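Local atomic coordinates of catalase A (Saccharomyces cerevisiae, PDB entry 1A4E), a protein that catalyses the heme-dependent breakdown of hydrogen peroxide into water and oxygen, and so probably protects the cell from peroxide made by peroxisomal oxidases. Residues Ala114-Phe117 and Gly122-Asp125; Leu282-Pro287 and Gly425-Val430; Thr387-Ala390 and Ser394-Tyr397. One frame throughout, in Å; residues are numbered along the deposited sequence.

Contact 1. Residues Ala114-Phe117 and Gly122-Asp125; sequences ATKF and GNLD
Lys116 and Asp125 form a salt bridge across a beta hairpin, strands 112-119 and 122-129 of the antiparallel catalase barrel. They are a non-hydrogen-bonded pair and their side chains run side by side. Lys116 NZ lies 2.9 Å from Asp125 OD1 and meets its syn lone pair. A weak bond to Asp125 OD2 is longer, 3.3 Å from Lys116 NZ. Ala316 O takes a bond from the same amine, and Ala318 N gives one to Asp125 OD2. Lys116 CG lies opposite its own backbone N (chi1 178°); the chain then bends at chi3 and chi4, which brings the amine round to the carboxylate oxygens. A water ties Lys116 NZ to Asn123 ND2, at 3.0 Å from each nitrogen.

The next pair, Phe117 and Leu124, is hydrogen-bonded. Phe117 N reaches Leu124 O at 2.8 Å, and Leu124 N returns to Phe117 O. Their side chains lie together on the other face of the sheet, with Phe117 CD2 3.5 Å from Leu124 CD1. Thr115 CG2 lies over one face of the Phe117 ring, near the rim, and Trp126 meets that ring edge-to-face.

Ala114 touches the heme. The hairpin thus keeps apolar contacts on one face and a buried ion pair on the other. The lysine and the Ala318 amide are likely to favour a charged Asp125.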
ATOM      1  N   ALA B 114     -24.975  -1.139  10.523  1.00 25.20           N
ATOM      2  CA  ALA B 114     -23.864  -0.654  11.328  1.00 24.46           C
ATOM      3  C   ALA B 114     -24.059   0.803  11.702  1.00 23.39           C
ATOM      4  O   ALA B 114     -24.267   1.632  10.818  1.00 25.94           O
ATOM      5  CB  ALA B 114     -22.568  -0.785  10.548  1.00 20.85           C
ATOM      6  N   THR B 115     -24.012   1.149  12.991  1.00 22.21           N
ATOM      7  CA  THR B 115     -24.204   2.534  13.403  1.00 20.23           C
ATOM      8  C   THR B 115     -23.029   2.995  14.263  1.00 22.96           C
ATOM      9  O   THR B 115     -22.562   2.285  15.153  1.00 25.26           O
ATOM     10  CB  THR B 115     -25.540   2.668  14.182  1.00 20.10           C
ATOM     11  OG1 THR B 115     -26.556   2.167  13.324  1.00 20.92           O
ATOM     12  CG2 THR B 115     -25.908   4.089  14.535  1.00 17.20           C
ATOM     13  N   LYS B 116     -22.524   4.189  13.935  1.00 20.61           N
ATOM     14  CA  LYS B 116     -21.433   4.832  14.641  1.00 19.73           C
ATOM     15  C   LYS B 116     -22.019   5.991  15.422  1.00 20.37           C
ATOM     16  O   LYS B 116     -22.672   6.849  14.844  1.00 21.81           O
ATOM     17  CB  LYS B 116     -20.410   5.361  13.656  1.00 21.11           C
ATOM     18  CG  LYS B 116     -19.237   6.090  14.311  1.00 21.87           C
ATOM     19  CD  LYS B 116     -18.224   6.565  13.278  1.00 18.40           C
ATOM     20  CE  LYS B 116     -17.680   5.399  12.477  1.00 18.60           C
ATOM     21  NZ  LYS B 116     -16.955   4.504  13.349  1.00 16.91           N
ATOM     22  N   PHE B 117     -21.780   6.033  16.726  1.00 19.48           N
ATOM     23  CA  PHE B 117     -22.299   7.067  17.595  1.00 21.73           C
ATOM     24  C   PHE B 117     -21.112   7.889  18.046  1.00 22.87           C
ATOM     25  O   PHE B 117     -20.112   7.354  18.525  1.00 26.27           O
ATOM     26  CB  PHE B 117     -22.973   6.467  18.825  1.00 20.95           C
ATOM     27  CG  PHE B 117     -24.143   5.543  18.531  1.00 24.00           C
ATOM     28  CD1 PHE B 117     -25.413   6.080  18.292  1.00 23.16           C
ATOM     29  CD2 PHE B 117     -23.947   4.157  18.520  1.00 22.29           C
ATOM     30  CE1 PHE B 117     -26.487   5.227  18.044  1.00 21.50           C
ATOM     31  CE2 PHE B 117     -25.026   3.315  18.272  1.00 20.36           C
ATOM     32  CZ  PHE B 117     -26.295   3.847  18.035  1.00 22.11           C
ATOM     33  N   GLY B 122     -15.949   8.939  23.286  1.00 21.90           N
ATOM     34  CA  GLY B 122     -15.440   8.344  22.070  1.00 22.41           C
ATOM     35  C   GLY B 122     -16.537   7.754  21.215  1.00 23.34           C
ATOM     36  O   GLY B 122     -17.721   7.807  21.534  1.00 24.60           O
ATOM     37  N   ASN B 123     -16.132   7.193  20.084  1.00 23.53           N
ATOM     38  CA  ASN B 123     -17.088   6.564  19.207  1.00 23.99           C
ATOM     39  C   ASN B 123     -17.516   5.187  19.699  1.00 24.83           C
ATOM     40  O   ASN B 123     -16.790   4.475  20.397  1.00 22.70           O
ATOM     41  CB  ASN B 123     -16.473   6.495  17.809  1.00 24.38           C
ATOM     42  CG  ASN B 123     -16.365   7.863  17.150  1.00 27.47           C
ATOM     43  OD1 ASN B 123     -16.878   8.865  17.647  1.00 30.46           O
ATOM     44  ND2 ASN B 123     -15.684   7.956  16.014  1.00 25.42           N
ATOM     45  N   LEU B 124     -18.755   4.846  19.351  1.00 25.72           N
ATOM     46  CA  LEU B 124     -19.330   3.560  19.694  1.00 25.68           C
ATOM     47  C   LEU B 124     -19.866   2.977  18.395  1.00 25.53           C
ATOM     48  O   LEU B 124     -20.645   3.629  17.707  1.00 24.69           O
ATOM     49  CB  LEU B 124     -20.475   3.754  20.687  1.00 26.53           C
ATOM     50  CG  LEU B 124     -21.091   2.671  21.589  1.00 28.00           C
ATOM     51  CD1 LEU B 124     -22.583   2.827  21.443  1.00 23.19           C
ATOM     52  CD2 LEU B 124     -20.679   1.243  21.240  1.00 22.38           C
ATOM     53  N   ASP B 125     -19.469   1.763  18.021  1.00 25.04           N
ATOM     54  CA  ASP B 125     -20.036   1.136  16.846  1.00 24.49           C
ATOM     55  C   ASP B 125     -20.884  -0.068  17.209  1.00 24.03           C
ATOM     56  O   ASP B 125     -20.435  -0.986  17.894  1.00 23.96           O
ATOM     57  CB  ASP B 125     -18.928   0.699  15.886  1.00 23.85           C
ATOM     58  CG  ASP B 125     -18.120   1.837  15.263  1.00 26.62           C
ATOM     59  OD1 ASP B 125     -18.629   2.947  15.118  1.00 23.32           O
ATOM     60  OD2 ASP B 125     -16.967   1.618  14.916  1.00 24.43           O
TER
HETATM   61  O   HOH W   1     -14.410   5.661  14.545  1.00 24.11           O

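Contact 2. Residues Leu282-Pro287 and Gly425-Val430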
ATOM      1  N   LEU B 282     -24.169 -17.617  19.296  1.00 28.24           N
ATOM      2  CA  LEU B 282     -24.725 -16.698  18.312  1.00 28.45           C
ATOM      3  C   LEU B 282     -25.949 -17.246  17.593  1.00 29.06           C
ATOM      4  O   LEU B 282     -26.786 -16.474  17.126  1.00 30.66           O
ATOM      5  CB  LEU B 282     -23.683 -16.374  17.254  1.00 26.81           C
ATOM      6  CG  LEU B 282     -23.427 -14.973  16.733  1.00 28.91           C
ATOM      7  CD1 LEU B 282     -22.578 -15.175  15.496  1.00 23.13           C
ATOM      8  CD2 LEU B 282     -24.679 -14.190  16.381  1.00 22.04           C
ATOM      9  N   THR B 283     -26.073 -18.574  17.475  1.00 28.34           N
ATOM     10  CA  THR B 283     -27.201 -19.169  16.774  1.00 27.46           C
ATOM     11  C   THR B 283     -28.472 -19.291  17.623  1.00 26.54           C
ATOM     12  O   THR B 283     -29.491 -19.793  17.156  1.00 29.23           O
ATOM     13  CB  THR B 283     -26.755 -20.539  16.237  1.00 25.51           C
ATOM     14  OG1 THR B 283     -26.534 -21.368  17.360  1.00 25.19           O
ATOM     15  CG2 THR B 283     -25.484 -20.455  15.397  1.00 25.55           C
ATOM     16  N   LYS B 284     -28.471 -18.770  18.853  1.00 26.52           N
ATOM     17  CA  LYS B 284     -29.615 -18.848  19.748  1.00 26.01           C
ATOM     18  C   LYS B 284     -30.195 -17.484  20.079  1.00 28.40           C
ATOM     19  O   LYS B 284     -29.456 -16.518  20.262  1.00 31.09           O
ATOM     20  CB  LYS B 284     -29.228 -19.501  21.072  1.00 27.05           C
ATOM     21  CG  LYS B 284     -28.625 -20.898  21.016  1.00 24.15           C
ATOM     22  CD  LYS B 284     -29.628 -21.963  20.600  1.00 24.33           C
ATOM     23  CE  LYS B 284     -28.918 -23.303  20.573  1.00 25.79           C
ATOM     24  NZ  LYS B 284     -27.990 -23.353  19.464  1.00 23.55           N
ATOM     25  N   VAL B 285     -31.528 -17.395  20.154  1.00 28.06           N
ATOM     26  CA  VAL B 285     -32.208 -16.193  20.608  1.00 27.82           C
ATOM     27  C   VAL B 285     -32.761 -16.461  21.998  1.00 29.02           C
ATOM     28  O   VAL B 285     -33.001 -17.599  22.397  1.00 32.95           O
ATOM     29  CB  VAL B 285     -33.389 -15.779  19.685  1.00 27.23           C
ATOM     30  CG1 VAL B 285     -32.805 -15.487  18.325  1.00 28.64           C
ATOM     31  CG2 VAL B 285     -34.452 -16.857  19.544  1.00 22.72           C
ATOM     32  N   TRP B 286     -32.902 -15.383  22.758  1.00 29.55           N
ATOM     33  CA  TRP B 286     -33.472 -15.407  24.093  1.00 29.45           C
ATOM     34  C   TRP B 286     -34.983 -15.231  23.975  1.00 31.02           C
ATOM     35  O   TRP B 286     -35.449 -14.357  23.234  1.00 32.98           O
ATOM     36  CB  TRP B 286     -32.921 -14.268  24.954  1.00 27.37           C
ATOM     37  CG  TRP B 286     -31.417 -14.249  25.224  1.00 27.71           C
ATOM     38  CD1 TRP B 286     -30.549 -15.245  24.829  1.00 26.03           C
ATOM     39  CD2 TRP B 286     -30.785 -13.241  25.899  1.00 24.71           C
ATOM     40  NE1 TRP B 286     -29.372 -14.861  25.254  1.00 23.40           N
ATOM     41  CE2 TRP B 286     -29.456 -13.686  25.891  1.00 25.09           C
ATOM     42  CE3 TRP B 286     -31.135 -12.034  26.509  1.00 23.89           C
ATOM     43  CZ2 TRP B 286     -28.457 -12.927  26.496  1.00 24.18           C
ATOM     44  CZ3 TRP B 286     -30.134 -11.274  27.117  1.00 26.10           C
ATOM     45  CH2 TRP B 286     -28.809 -11.720  27.111  1.00 26.85           C
ATOM     46  N   PRO B 287     -35.794 -16.028  24.681  1.00 30.43           N
ATOM     47  CA  PRO B 287     -37.261 -15.957  24.648  1.00 29.87           C
ATOM     48  C   PRO B 287     -37.775 -14.634  25.211  1.00 28.72           C
ATOM     49  O   PRO B 287     -37.319 -14.176  26.261  1.00 31.79           O
ATOM     50  CB  PRO B 287     -37.701 -17.156  25.455  1.00 31.57           C
ATOM     51  CG  PRO B 287     -36.465 -18.030  25.579  1.00 34.49           C
ATOM     52  CD  PRO B 287     -35.344 -17.012  25.660  1.00 30.66           C
ATOM     53  N   GLY B 425     -28.132 -34.298  19.526  1.00 40.39           N
ATOM     54  CA  GLY B 425     -29.506 -34.109  19.939  1.00 44.46           C
ATOM     55  C   GLY B 425     -30.218 -33.072  19.090  1.00 47.05           C
ATOM     56  O   GLY B 425     -29.910 -32.850  17.914  1.00 47.43           O
ATOM     57  N   ASP B 426     -31.162 -32.399  19.739  1.00 46.42           N
ATOM     58  CA  ASP B 426     -32.006 -31.461  19.038  1.00 45.67           C
ATOM     59  C   ASP B 426     -31.859 -30.004  19.449  1.00 44.17           C
ATOM     60  O   ASP B 426     -32.524 -29.139  18.877  1.00 42.12           O
ATOM     61  CB  ASP B 426     -33.431 -31.941  19.231  1.00 48.60           C
ATOM     62  CG  ASP B 426     -34.368 -31.440  18.150  1.00 54.54           C
ATOM     63  OD1 ASP B 426     -34.094 -31.684  16.969  1.00 57.79           O
ATOM     64  OD2 ASP B 426     -35.359 -30.808  18.507  1.00 54.45           O
ATOM     65  N   VAL B 427     -30.969 -29.701  20.405  1.00 42.14           N
ATOM     66  CA  VAL B 427     -30.787 -28.349  20.926  1.00 40.18           C
ATOM     67  C   VAL B 427     -30.473 -27.281  19.868  1.00 39.24           C
ATOM     68  O   VAL B 427     -30.943 -26.150  19.984  1.00 39.91           O
ATOM     69  CB  VAL B 427     -29.681 -28.437  22.035  1.00 40.81           C
ATOM     70  CG1 VAL B 427     -28.330 -28.814  21.430  1.00 38.96           C
ATOM     71  CG2 VAL B 427     -29.612 -27.110  22.791  1.00 41.26           C
ATOM     72  N   ASP B 428     -29.728 -27.631  18.813  1.00 36.65           N
ATOM     73  CA  ASP B 428     -29.407 -26.703  17.740  1.00 34.55           C
ATOM     74  C   ASP B 428     -30.392 -26.715  16.585  1.00 34.12           C
ATOM     75  O   ASP B 428     -30.184 -26.044  15.577  1.00 38.05           O
ATOM     76  CB  ASP B 428     -28.012 -27.001  17.212  1.00 32.38           C
ATOM     77  CG  ASP B 428     -26.903 -26.835  18.250  1.00 34.88           C
ATOM     78  OD1 ASP B 428     -27.051 -26.066  19.199  1.00 37.97           O
ATOM     79  OD2 ASP B 428     -25.872 -27.477  18.108  1.00 35.23           O
ATOM     80  N   PHE B 429     -31.482 -27.477  16.726  1.00 32.62           N
ATOM     81  CA  PHE B 429     -32.545 -27.515  15.735  1.00 31.14           C
ATOM     82  C   PHE B 429     -33.872 -27.027  16.293  1.00 32.09           C
ATOM     83  O   PHE B 429     -34.749 -26.640  15.522  1.00 34.32           O
ATOM     84  CB  PHE B 429     -32.720 -28.937  15.198  1.00 30.09           C
ATOM     85  CG  PHE B 429     -31.620 -29.324  14.218  1.00 31.12           C
ATOM     86  CD1 PHE B 429     -30.389 -29.792  14.686  1.00 31.05           C
ATOM     87  CD2 PHE B 429     -31.834 -29.176  12.843  1.00 31.98           C
ATOM     88  CE1 PHE B 429     -29.374 -30.095  13.779  1.00 32.38           C
ATOM     89  CE2 PHE B 429     -30.812 -29.485  11.942  1.00 33.49           C
ATOM     90  CZ  PHE B 429     -29.583 -29.945  12.410  1.00 32.41           C
ATOM     91  N   VAL B 430     -34.010 -26.991  17.627  1.00 32.26           N
ATOM     92  CA  VAL B 430     -35.232 -26.566  18.302  1.00 34.90           C
ATOM     93  C   VAL B 430     -35.745 -25.201  17.853  1.00 34.59           C
ATOM     94  O   VAL B 430     -36.879 -25.098  17.391  1.00 35.96           O
ATOM     95  CB  VAL B 430     -34.969 -26.595  19.843  1.00 35.77           C
ATOM     96  CG1 VAL B 430     -36.024 -25.865  20.661  1.00 41.25           C
ATOM     97  CG2 VAL B 430     -35.090 -28.027  20.302  1.00 37.40           C
TER
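Lys284 and Asp428 join two segments that are neither helix nor strand. Residues 282-287 belong to the loop between helix 269-274 and strand 294-303. The backbone is extended from Lys284 onward. Residues 425-430 lead into helix 430-440. They contain a type I beta turn, with Val427 and Asp428 at its corners. Asp426 O closes this turn by accepting from Phe429 N at 2.9 Å, and it also accepts from Val430 N. The contact therefore joins a loop of the barrel part of the catalase fold to the start of its helical C-terminal part.

One salt bridge carries the contact. Lys284 NZ lies 2.9 Å from Asp428 OD1. It meets that oxygen on the anti side, 32° out of the carboxylate plane. The two side chains cross at about a right angle. The lysine chain bends at chi2 (-70°) and again at chi4, and this carries the amine from its own loop to the turn.

The amine has further partners on its own side. Asp281 forms a second salt bridge with it, and Thr283 OG1 receives a weak bond. Lys284 thus lies between two carboxylates, which would probably keep it protonated. Asp428 OD2 accepts from Ser423 N and pairs with Arg137, which with the lysine would probably favour a charged carboxylate.

Val285 N adds another link between the two parts through Gln431 OE1, and Leu282 of the same loop touches the heme. The contact itself is small, and Val427 adds a backbone oxygen beside the lysine: Lys284 CE lies 3.5 Å from Val427 O.

Contact 3. Residues Thr387-Ala390 and Ser394-Tyr397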
ATOM      1  N   THR B 387       6.795  11.504  22.657  1.00 26.49           N
ATOM      2  CA  THR B 387       6.317  10.236  22.136  1.00 27.34           C
ATOM      3  C   THR B 387       6.190   9.153  23.207  1.00 27.32           C
ATOM      4  O   THR B 387       6.193   7.953  22.935  1.00 27.83           O
ATOM      5  CB  THR B 387       7.278   9.819  21.023  1.00 26.26           C
ATOM      6  OG1 THR B 387       8.580   9.940  21.587  1.00 27.45           O
ATOM      7  CG2 THR B 387       7.114  10.629  19.750  1.00 24.85           C
ATOM      8  N   TYR B 388       6.071   9.595  24.455  1.00 25.94           N
ATOM      9  CA  TYR B 388       5.941   8.729  25.610  1.00 28.40           C
ATOM     10  C   TYR B 388       5.354   9.587  26.729  1.00 30.54           C
ATOM     11  O   TYR B 388       5.101  10.787  26.553  1.00 31.32           O
ATOM     12  CB  TYR B 388       7.330   8.174  26.005  1.00 26.82           C
ATOM     13  CG  TYR B 388       8.273   9.190  26.652  1.00 26.27           C
ATOM     14  CD1 TYR B 388       8.730  10.299  25.937  1.00 24.14           C
ATOM     15  CD2 TYR B 388       8.662   9.010  27.984  1.00 26.05           C
ATOM     16  CE1 TYR B 388       9.563  11.226  26.550  1.00 24.72           C
ATOM     17  CE2 TYR B 388       9.496   9.935  28.604  1.00 23.67           C
ATOM     18  CZ  TYR B 388       9.937  11.036  27.879  1.00 28.44           C
ATOM     19  OH  TYR B 388      10.749  11.970  28.484  1.00 29.54           O
ATOM     20  N   LEU B 389       5.159   8.987  27.907  1.00 32.87           N
ATOM     21  CA  LEU B 389       4.627   9.720  29.042  1.00 34.57           C
ATOM     22  C   LEU B 389       5.757  10.394  29.817  1.00 36.33           C
ATOM     23  O   LEU B 389       6.306   9.873  30.792  1.00 36.94           O
ATOM     24  CB  LEU B 389       3.839   8.754  29.932  1.00 32.94           C
ATOM     25  CG  LEU B 389       2.725   7.951  29.255  1.00 35.64           C
ATOM     26  CD1 LEU B 389       2.127   7.015  30.279  1.00 37.18           C
ATOM     27  CD2 LEU B 389       1.661   8.872  28.673  1.00 31.33           C
ATOM     28  N   ALA B 390       6.113  11.590  29.317  1.00 37.04           N
ATOM     29  CA  ALA B 390       7.169  12.403  29.904  1.00 37.75           C
ATOM     30  C   ALA B 390       6.757  12.927  31.269  1.00 38.52           C
ATOM     31  O   ALA B 390       5.622  13.378  31.449  1.00 40.10           O
ATOM     32  CB  ALA B 390       7.479  13.583  29.000  1.00 34.84           C
ATOM     33  N   SER B 394       1.955  16.662  31.585  1.00 41.58           N
ATOM     34  CA  SER B 394       0.792  16.175  32.317  1.00 42.94           C
ATOM     35  C   SER B 394      -0.127  15.301  31.465  1.00 41.07           C
ATOM     36  O   SER B 394      -0.301  15.567  30.279  1.00 39.86           O
ATOM     37  CB  SER B 394       0.019  17.367  32.843  1.00 45.32           C
ATOM     38  OG  SER B 394      -0.997  16.917  33.720  1.00 54.27           O
ATOM     39  N   TYR B 395      -0.701  14.225  32.027  1.00 40.22           N
ATOM     40  CA  TYR B 395      -1.599  13.317  31.302  1.00 39.26           C
ATOM     41  C   TYR B 395      -2.773  12.922  32.187  1.00 40.93           C
ATOM     42  O   TYR B 395      -2.587  12.524  33.339  1.00 42.39           O
ATOM     43  CB  TYR B 395      -0.879  12.026  30.870  1.00 33.49           C
ATOM     44  CG  TYR B 395       0.376  12.303  30.056  1.00 34.57           C
ATOM     45  CD1 TYR B 395       0.284  12.637  28.699  1.00 32.31           C
ATOM     46  CD2 TYR B 395       1.618  12.290  30.692  1.00 31.69           C
ATOM     47  CE1 TYR B 395       1.440  12.962  27.984  1.00 31.63           C
ATOM     48  CE2 TYR B 395       2.770  12.616  29.979  1.00 33.29           C
ATOM     49  CZ  TYR B 395       2.675  12.947  28.628  1.00 33.54           C
ATOM     50  OH  TYR B 395       3.820  13.264  27.928  1.00 32.78           O
ATOM     51  N   THR B 396      -3.997  13.029  31.654  1.00 39.93           N
ATOM     52  CA  THR B 396      -5.199  12.689  32.404  1.00 37.79           C
ATOM     53  C   THR B 396      -5.782  11.351  31.979  1.00 39.03           C
ATOM     54  O   THR B 396      -6.067  11.101  30.808  1.00 36.75           O
ATOM     55  CB  THR B 396      -6.259  13.782  32.217  1.00 37.95           C
ATOM     56  OG1 THR B 396      -5.618  15.019  32.492  1.00 39.61           O
ATOM     57  CG2 THR B 396      -7.456  13.613  33.143  1.00 35.96           C
ATOM     58  N   TYR B 397      -5.912  10.460  32.961  1.00 40.85           N
ATOM     59  CA  TYR B 397      -6.534   9.160  32.757  1.00 41.22           C
ATOM     60  C   TYR B 397      -7.808   9.180  33.577  1.00 40.60           C
ATOM     61  O   TYR B 397      -7.752   9.200  34.808  1.00 43.17           O
ATOM     62  CB  TYR B 397      -5.607   8.036  33.231  1.00 40.47           C
ATOM     63  CG  TYR B 397      -4.411   7.878  32.314  1.00 39.74           C
ATOM     64  CD1 TYR B 397      -3.247   8.618  32.531  1.00 40.98           C
ATOM     65  CD2 TYR B 397      -4.504   7.016  31.223  1.00 42.16           C
ATOM     66  CE1 TYR B 397      -2.165   8.489  31.657  1.00 40.54           C
ATOM     67  CE2 TYR B 397      -3.430   6.882  30.347  1.00 44.10           C
ATOM     68  CZ  TYR B 397      -2.268   7.619  30.578  1.00 44.62           C
ATOM     69  OH  TYR B 397      -1.206   7.489  29.709  1.00 50.39           O
TER
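Leu389 packs on Tyr395 in a local contact within the long connection from helix 332-348 to strand 411-418. Both segments are irregular, and Leu389 is the centre of an inverse gamma turn. The place lies away from the active-site residues, at the periphery of the chain, where two other subunits meet it.

The leucine methyl CD2 sits over the centre of the Tyr395 ring. This is a CH-pi contact, with CD2 3.8 Å from the ring centroid and only 6° off the normal. Tyr395 CG lies beside its backbone N, opposite the carbonyl carbon (chi1 -55°), and the ring reaches the turn. Its hydroxyl then accepts from the turn backbone, with Ala390 N 3.2 Å from Tyr395 OH and a bent angle of 141°. The same amide makes the weak bond of the gamma turn to Tyr388 O. At the ring edge, Ala390 O lies 3.3 Å from Tyr395 CE2.

With an alanine in place of Tyr395, Leu389 CD2 would probably lose the ring it sits over and the Ala390 amide its hydroxyl acceptor.

Pro369 touches both Leu389 and Tyr395. Pro19 of the second subunit packs on Leu389 and Tyr397, and His144 of the third subunit also touches Leu389. Tyr397 comes at the leucine from the opposite direction. Its hydroxyl fits against both methyls, with Tyr397 OH 3.3 Å from Leu389 CD2 and 3.4 Å from Leu389 CD1.

Contacts 1 and 2 are buried, while contact 3 is partly so and lies at the edge of the chain. Contact 1 joins neighbouring strands of the barrel. Contact 2 joins loops distant in sequence, and contact 3 is nested inside the span it closes, although their centres are about 49 Å apart. In contact 1 backbone pairing supports an ion pair. In contact 2 one ion pair is the main link, within a wider charged network. In contact 3 a leucine packs on an aromatic ring, with one amide-to-hydroxyl bond. Contacts 1 and 3 both touch the second subunit; no other chain touches contact 2. An end residue in each of contacts 1 and 2 touches the heme.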